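Long-range contacts in GH127 beta-L-arabinofuranoside (PDB 4QK0), which probably hydrolyses beta-L-arabinofuranosides, releasing L-arabinose, as a family GH127 glycoside hydrolase: residues Leu485-Trp490 with Gly512-Arg517; Ala494-Asn499 with Val526-Pro531. All coordinates share one frame; numbering follows the deposited sequence.

Interaction 1 of 2, residues Leu485-Trp490 with Gly512-Arg517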
loop_
_atom_site.group_PDB
_atom_site.type_symbol
_atom_site.label_atom_id
_atom_site.label_comp_id
_atom_site.label_asym_id
_atom_site.label_seq_id
_atom_site.Cartn_x
_atom_site.Cartn_y
_atom_site.Cartn_z
ATOM N N LEU A 485 32.615 0.491 -28.938
ATOM C CA LEU A 485 31.638 -0.582 -28.721
ATOM C C LEU A 485 31.276 -0.776 -27.235
ATOM O O LEU A 485 32.153 -1.055 -26.454
ATOM C CB LEU A 485 32.186 -1.883 -29.275
ATOM C CG LEU A 485 32.701 -1.771 -30.718
ATOM C CD1 LEU A 485 33.306 -3.083 -31.146
ATOM C CD2 LEU A 485 31.623 -1.398 -31.678
ATOM N N ARG A 486 30.004 -0.604 -26.866
ATOM C CA ARG A 486 29.608 -0.799 -25.474
ATOM C C ARG A 486 29.798 -2.237 -25.056
ATOM O O ARG A 486 29.407 -3.175 -25.742
ATOM C CB ARG A 486 28.158 -0.436 -25.223
ATOM C CG ARG A 486 27.717 -0.790 -23.780
ATOM C CD ARG A 486 26.354 -0.260 -23.458
ATOM N NE ARG A 486 25.359 -0.882 -24.314
ATOM C CZ ARG A 486 24.560 -1.900 -23.987
ATOM N NH1 ARG A 486 24.573 -2.463 -22.768
ATOM N NH2 ARG A 486 23.739 -2.338 -24.898
ATOM N N ILE A 487 30.453 -2.405 -23.930
ATOM C CA ILE A 487 30.572 -3.724 -23.328
ATOM C C ILE A 487 29.471 -3.768 -22.231
ATOM O O ILE A 487 29.591 -3.060 -21.207
ATOM C CB ILE A 487 31.981 -3.959 -22.753
ATOM C CG1 ILE A 487 33.047 -3.699 -23.821
ATOM C CG2 ILE A 487 32.111 -5.393 -22.251
ATOM C CD1 ILE A 487 32.868 -4.468 -25.124
ATOM N N PRO A 488 28.385 -4.524 -22.468
ATOM C CA PRO A 488 27.223 -4.421 -21.544
ATOM C C PRO A 488 27.568 -4.797 -20.134
ATOM O O PRO A 488 28.303 -5.763 -19.900
ATOM C CB PRO A 488 26.235 -5.430 -22.104
ATOM C CG PRO A 488 26.606 -5.511 -23.573
ATOM C CD PRO A 488 28.100 -5.460 -23.559
ATOM N N GLY A 489 27.169 -3.923 -19.227
ATOM C CA GLY A 489 27.434 -4.114 -17.798
ATOM C C GLY A 489 26.905 -5.437 -17.274
ATOM O O GLY A 489 27.432 -5.930 -16.314
ATOM N N TRP A 490 25.881 -6.020 -17.903
ATOM C CA TRP A 490 25.371 -7.341 -17.455
ATOM C C TRP A 490 26.303 -8.487 -17.846
ATOM O O TRP A 490 26.196 -9.601 -17.320
ATOM C CB TRP A 490 23.943 -7.614 -17.966
ATOM C CG TRP A 490 23.777 -7.534 -19.458
ATOM C CD1 TRP A 490 23.222 -6.533 -20.146
ATOM C CD2 TRP A 490 24.169 -8.528 -20.434
ATOM N NE1 TRP A 490 23.230 -6.817 -21.498
ATOM C CE2 TRP A 490 23.828 -8.031 -21.689
ATOM C CE3 TRP A 490 24.819 -9.768 -20.351
ATOM C CZ2 TRP A 490 24.093 -8.722 -22.869
ATOM C CZ3 TRP A 490 25.083 -10.457 -21.501
ATOM C CH2 TRP A 490 24.722 -9.929 -22.760
ATOM N N GLY A 512 33.173 1.410 -19.848
ATOM C CA GLY A 512 32.251 0.501 -20.494
ATOM C C GLY A 512 32.177 0.535 -21.996
ATOM O O GLY A 512 31.326 -0.138 -22.563
ATOM N N TYR A 513 33.088 1.248 -22.661
ATOM C CA TYR A 513 33.183 1.221 -24.151
ATOM C C TYR A 513 34.564 0.741 -24.543
ATOM O O TYR A 513 35.554 1.219 -24.024
ATOM C CB TYR A 513 32.901 2.595 -24.779
ATOM C CG TYR A 513 31.432 2.892 -24.893
ATOM C CD1 TYR A 513 30.720 3.389 -23.799
ATOM C CD2 TYR A 513 30.723 2.600 -26.062
ATOM C CE1 TYR A 513 29.373 3.668 -23.877
ATOM C CE2 TYR A 513 29.356 2.803 -26.129
ATOM C CZ TYR A 513 28.681 3.336 -25.020
ATOM O OH TYR A 513 27.337 3.596 -25.086
ATOM N N ALA A 514 34.633 -0.221 -25.458
ATOM C CA ALA A 514 35.922 -0.619 -26.061
ATOM C C ALA A 514 36.214 0.313 -27.270
ATOM O O ALA A 514 35.401 0.398 -28.210
ATOM C CB ALA A 514 35.860 -2.072 -26.519
ATOM N N TYR A 515 37.322 1.040 -27.198
ATOM C CA TYR A 515 37.721 1.941 -28.264
ATOM C C TYR A 515 38.676 1.254 -29.225
ATOM O O TYR A 515 39.824 0.983 -28.896
ATOM C CB TYR A 515 38.364 3.163 -27.677
ATOM C CG TYR A 515 37.376 4.032 -26.977
ATOM C CD1 TYR A 515 36.926 3.715 -25.701
ATOM C CD2 TYR A 515 36.904 5.210 -27.569
ATOM C CE1 TYR A 515 36.044 4.543 -25.027
ATOM C CE2 TYR A 515 36.026 6.026 -26.909
ATOM C CZ TYR A 515 35.597 5.666 -25.639
ATOM O OH TYR A 515 34.728 6.470 -24.996
ATOM N N ILE A 516 38.167 0.921 -30.402
ATOM C CA ILE A 516 38.961 0.288 -31.422
ATOM C C ILE A 516 39.358 1.241 -32.564
ATOM O O ILE A 516 38.536 1.582 -33.450
ATOM C CB ILE A 516 38.224 -0.903 -31.994
ATOM C CG1 ILE A 516 37.809 -1.819 -30.843
ATOM C CG2 ILE A 516 39.134 -1.631 -33.014
ATOM C CD1 ILE A 516 37.070 -3.040 -31.309
ATOM N N ARG A 517 40.623 1.664 -32.518
ATOM C CA ARG A 517 41.193 2.630 -33.469
ATOM C C ARG A 517 42.251 1.924 -34.323
ATOM O O ARG A 517 43.157 1.301 -33.825
ATOM C CB ARG A 517 41.814 3.822 -32.761
ATOM C CG ARG A 517 42.247 4.913 -33.727
ATOM C CD ARG A 517 42.657 6.226 -33.058
ATOM N NE ARG A 517 42.920 7.261 -34.068
ATOM C CZ ARG A 517 41.991 7.959 -34.749
ATOM N NH1 ARG A 517 40.678 7.795 -34.518
ATOM N NH2 ARG A 517 42.371 8.862 -35.661
#
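Leu485, Ala514 and Tyr513 bury the most surface where residues 485-490 leave their strand alongside 512-517. Leu485 and Ala514 form an antiparallel hydrogen-bonded pair: Leu485 N donates a hydrogen bond to Ala514 O at 2.9 Å, in the carbonyl plane and nearly straight (170°), and Ala514 N returns a bond to Leu485 O at 2.8 Å with the donor 29° above that carbonyl plane. A third bond, Ile487 N to Gly512 O at 2.8 Å, carries the pairing just past the end of the first strand. On the face bearing Leu485 and Ala514, Leu485 has CG anti to its carbonyl carbon (chi1 -50°), and its CD1 meets Ile516 CD1 at 3.8 Å where the two side chains cross obliquely; Ile487 CD1 reaches Ala514 CB more loosely, at 4.1 Å. The other face carries the non-hydrogen-bonded pair Arg486 and Tyr513. Tyr513 CG lies beside its own backbone N, and the ring takes Arg486 CB over one face, a CH-pi contact 4.0 Å from CB to the ring centroid. Beyond CB the arginine chain leads away, to salt bridges with Asp358 and Glu361 and a hydrogen bond to His439 O, while Tyr513 OH bonds His439 ND1. An alanine in place of Tyr513 would lose the ring over Arg486 CB and the hydroxyl bond to His439, and would probably loosen the packing against Ala357 of helix 354-365. The chemistry is thus divided by face: aliphatic packing on one, and on the other an aromatic-aliphatic contact whose polar ends are satisfied by residues beyond the two strands.

Interaction 2 of 2, residues Ala494-Asn499 with Val526-Pro531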
loop_
_atom_site.group_PDB
_atom_site.type_symbol
_atom_site.label_atom_id
_atom_site.label_comp_id
_atom_site.label_asym_id
_atom_site.label_seq_id
_atom_site.Cartn_x
_atom_site.Cartn_y
_atom_site.Cartn_z
ATOM N N ALA A 494 33.389 -10.563 -22.176
ATOM C CA ALA A 494 33.160 -10.285 -23.595
ATOM C C ALA A 494 34.409 -10.636 -24.406
ATOM O O ALA A 494 35.527 -10.426 -23.941
ATOM C CB ALA A 494 32.819 -8.845 -23.764
ATOM N N GLU A 495 34.224 -11.174 -25.604
ATOM C CA GLU A 495 35.353 -11.463 -26.496
ATOM C C GLU A 495 35.175 -10.750 -27.859
ATOM O O GLU A 495 34.040 -10.592 -28.340
ATOM C CB GLU A 495 35.472 -12.966 -26.735
ATOM C CG GLU A 495 35.721 -13.841 -25.502
ATOM C CD GLU A 495 35.587 -15.368 -25.765
ATOM O OE1 GLU A 495 35.805 -15.848 -26.902
ATOM O OE2 GLU A 495 35.211 -16.128 -24.849
ATOM N N VAL A 496 36.283 -10.283 -28.433
ATOM C CA VAL A 496 36.276 -9.577 -29.734
ATOM C C VAL A 496 37.325 -10.073 -30.692
ATOM O O VAL A 496 38.479 -10.292 -30.296
ATOM C CB VAL A 496 36.520 -8.069 -29.593
ATOM C CG1 VAL A 496 36.490 -7.393 -30.952
ATOM C CG2 VAL A 496 35.432 -7.450 -28.739
ATOM N N THR A 497 36.928 -10.266 -31.954
ATOM C CA THR A 497 37.881 -10.591 -33.007
ATOM C C THR A 497 37.691 -9.636 -34.162
ATOM O O THR A 497 36.582 -9.173 -34.435
ATOM C CB THR A 497 37.759 -12.019 -33.573
ATOM O OG1 THR A 497 36.532 -12.140 -34.277
ATOM C CG2 THR A 497 37.847 -13.066 -32.490
ATOM N N ILE A 498 38.782 -9.386 -34.861
ATOM C CA ILE A 498 38.794 -8.538 -36.061
ATOM C C ILE A 498 39.425 -9.344 -37.173
ATOM O O ILE A 498 40.551 -9.829 -37.028
ATOM C CB ILE A 498 39.588 -7.218 -35.824
ATOM C CG1 ILE A 498 38.835 -6.365 -34.810
ATOM C CG2 ILE A 498 39.744 -6.426 -37.132
ATOM C CD1 ILE A 498 39.613 -5.173 -34.301
ATOM N N ASN A 499 38.661 -9.528 -38.237
ATOM C CA ASN A 499 39.030 -10.416 -39.327
ATOM C C ASN A 499 39.558 -11.737 -38.814
ATOM O O ASN A 499 40.603 -12.197 -39.254
ATOM C CB ASN A 499 40.051 -9.722 -40.256
ATOM C CG ASN A 499 39.472 -8.498 -40.907
ATOM O OD1 ASN A 499 38.265 -8.439 -41.123
ATOM N ND2 ASN A 499 40.285 -7.500 -41.150
ATOM N N VAL A 526 34.237 -7.328 -37.564
ATOM C CA VAL A 526 34.414 -7.392 -36.121
ATOM C C VAL A 526 33.359 -8.348 -35.594
ATOM O O VAL A 526 32.179 -8.163 -35.872
ATOM C CB VAL A 526 34.205 -6.026 -35.465
ATOM C CG1 VAL A 526 34.422 -6.105 -33.953
ATOM C CG2 VAL A 526 35.132 -4.984 -36.063
ATOM N N LYS A 527 33.811 -9.379 -34.873
ATOM C CA LYS A 527 32.919 -10.296 -34.164
ATOM C C LYS A 527 32.978 -10.075 -32.666
ATOM O O LYS A 527 34.070 -10.081 -32.050
ATOM C CB LYS A 527 33.084 -11.798 -34.475
ATOM C CG LYS A 527 32.166 -12.183 -35.617
ATOM C CD LYS A 527 32.440 -13.559 -36.183
ATOM C CE LYS A 527 31.855 -14.638 -35.289
ATOM N NZ LYS A 527 30.413 -14.855 -35.563
ATOM N N LEU A 528 31.791 -9.852 -32.102
ATOM C CA LEU A 528 31.631 -9.681 -30.661
ATOM C C LEU A 528 30.907 -10.869 -30.110
ATOM O O LEU A 528 29.936 -11.322 -30.698
ATOM C CB LEU A 528 30.813 -8.463 -30.357
ATOM C CG LEU A 528 31.243 -7.127 -30.947
ATOM C CD1 LEU A 528 30.258 -6.037 -30.584
ATOM C CD2 LEU A 528 32.579 -6.771 -30.376
ATOM N N TYR A 529 31.388 -11.373 -28.977
ATOM C CA TYR A 529 30.737 -12.481 -28.290
ATOM C C TYR A 529 30.533 -12.101 -26.822
ATOM O O TYR A 529 31.503 -11.848 -26.090
ATOM C CB TYR A 529 31.548 -13.765 -28.395
ATOM C CG TYR A 529 31.014 -14.853 -27.473
ATOM C CD1 TYR A 529 29.687 -15.283 -27.579
ATOM C CD2 TYR A 529 31.829 -15.435 -26.480
ATOM C CE1 TYR A 529 29.197 -16.265 -26.733
ATOM C CE2 TYR A 529 31.342 -16.415 -25.632
ATOM C CZ TYR A 529 30.025 -16.821 -25.765
ATOM O OH TYR A 529 29.520 -17.774 -24.919
ATOM N N PHE A 530 29.254 -11.974 -26.448
ATOM C CA PHE A 530 28.850 -11.653 -25.096
ATOM C C PHE A 530 28.175 -12.906 -24.536
ATOM O O PHE A 530 27.029 -13.182 -24.876
ATOM C CB PHE A 530 27.852 -10.497 -25.087
ATOM C CG PHE A 530 28.376 -9.223 -25.712
ATOM C CD1 PHE A 530 29.546 -8.609 -25.234
ATOM C CD2 PHE A 530 27.676 -8.591 -26.717
ATOM C CE1 PHE A 530 30.022 -7.430 -25.786
ATOM C CE2 PHE A 530 28.155 -7.410 -27.279
ATOM C CZ PHE A 530 29.336 -6.826 -26.806
ATOM N N PRO A 531 28.864 -13.654 -23.682
ATOM C CA PRO A 531 28.161 -14.771 -23.019
ATOM C C PRO A 531 26.862 -14.366 -22.275
ATOM O O PRO A 531 26.843 -13.343 -21.580
ATOM C CB PRO A 531 29.192 -15.311 -22.032
ATOM C CG PRO A 531 30.498 -14.669 -22.368
ATOM C CD PRO A 531 30.193 -13.397 -23.103
#
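In all four cross-strand pairs of 494-499 and 526-531 the side chains lie side by side and point the same way, as expected of strand segments whose axes approach to 4.7 Å at an angle of 168°. Four backbone bonds, two each for Glu495-Tyr529 and Thr497-Lys527, all lie in their carbonyl planes; Thr497 N to Lys527 O, at 2.9 Å, is the longest of them. On the face with these residues, the Glu495 carboxylate sits at the edge of the Tyr529 ring, OE2 3.8 Å from CD2, the two planes turned 78° apart. Thr497 OG1, in the crowded position between backbone N and carbonyl carbon (chi1 68°), lies 3.5 Å from Lys527 CB. The opposite face is aliphatic. Val496 CG2 presses on Leu528 CD2 at 3.4 Å, tighter than usual van der Waals contact, whereas the Val496 and Val526 side chains, diagonal neighbours, cross obliquely, with CG1 of each 3.9 Å apart. Past the strand ends, Ala494 CB meets the edge of the Phe530 ring, 3.6 Å from CD1. Strand 468-475 flanks 524-529 on its other side, and 501-503 follows 495-498. The aliphatic face of this antiparallel sheet packs inward, toward the second sheet of the GH127 middle domain, with the polar and aromatic face outward, as in a beta-sandwich.

How the interactions relate
Both contacts belong to the GH127 middle domain, with centres about 11 Å apart, but they pair strands of two different sheets. Along the chain their segments alternate: 485-490 leads on to 494-499, and 512-517 precedes 526-531. The aliphatic sides of the two sheets meet where Ile516 CG2 of interaction 1 packs on Ile498 CD1 of interaction 2 at 3.8 Å. At the other end the connecting loop closes over the second contact, Pro488 CD lying 3.5 Å from Phe530 CE1 and Trp490 CZ3 3.4 Å from Pro531 O. Interaction 1 also faces helix 354-365 of the catalytic domain; neither contact includes a residue known to be catalytic.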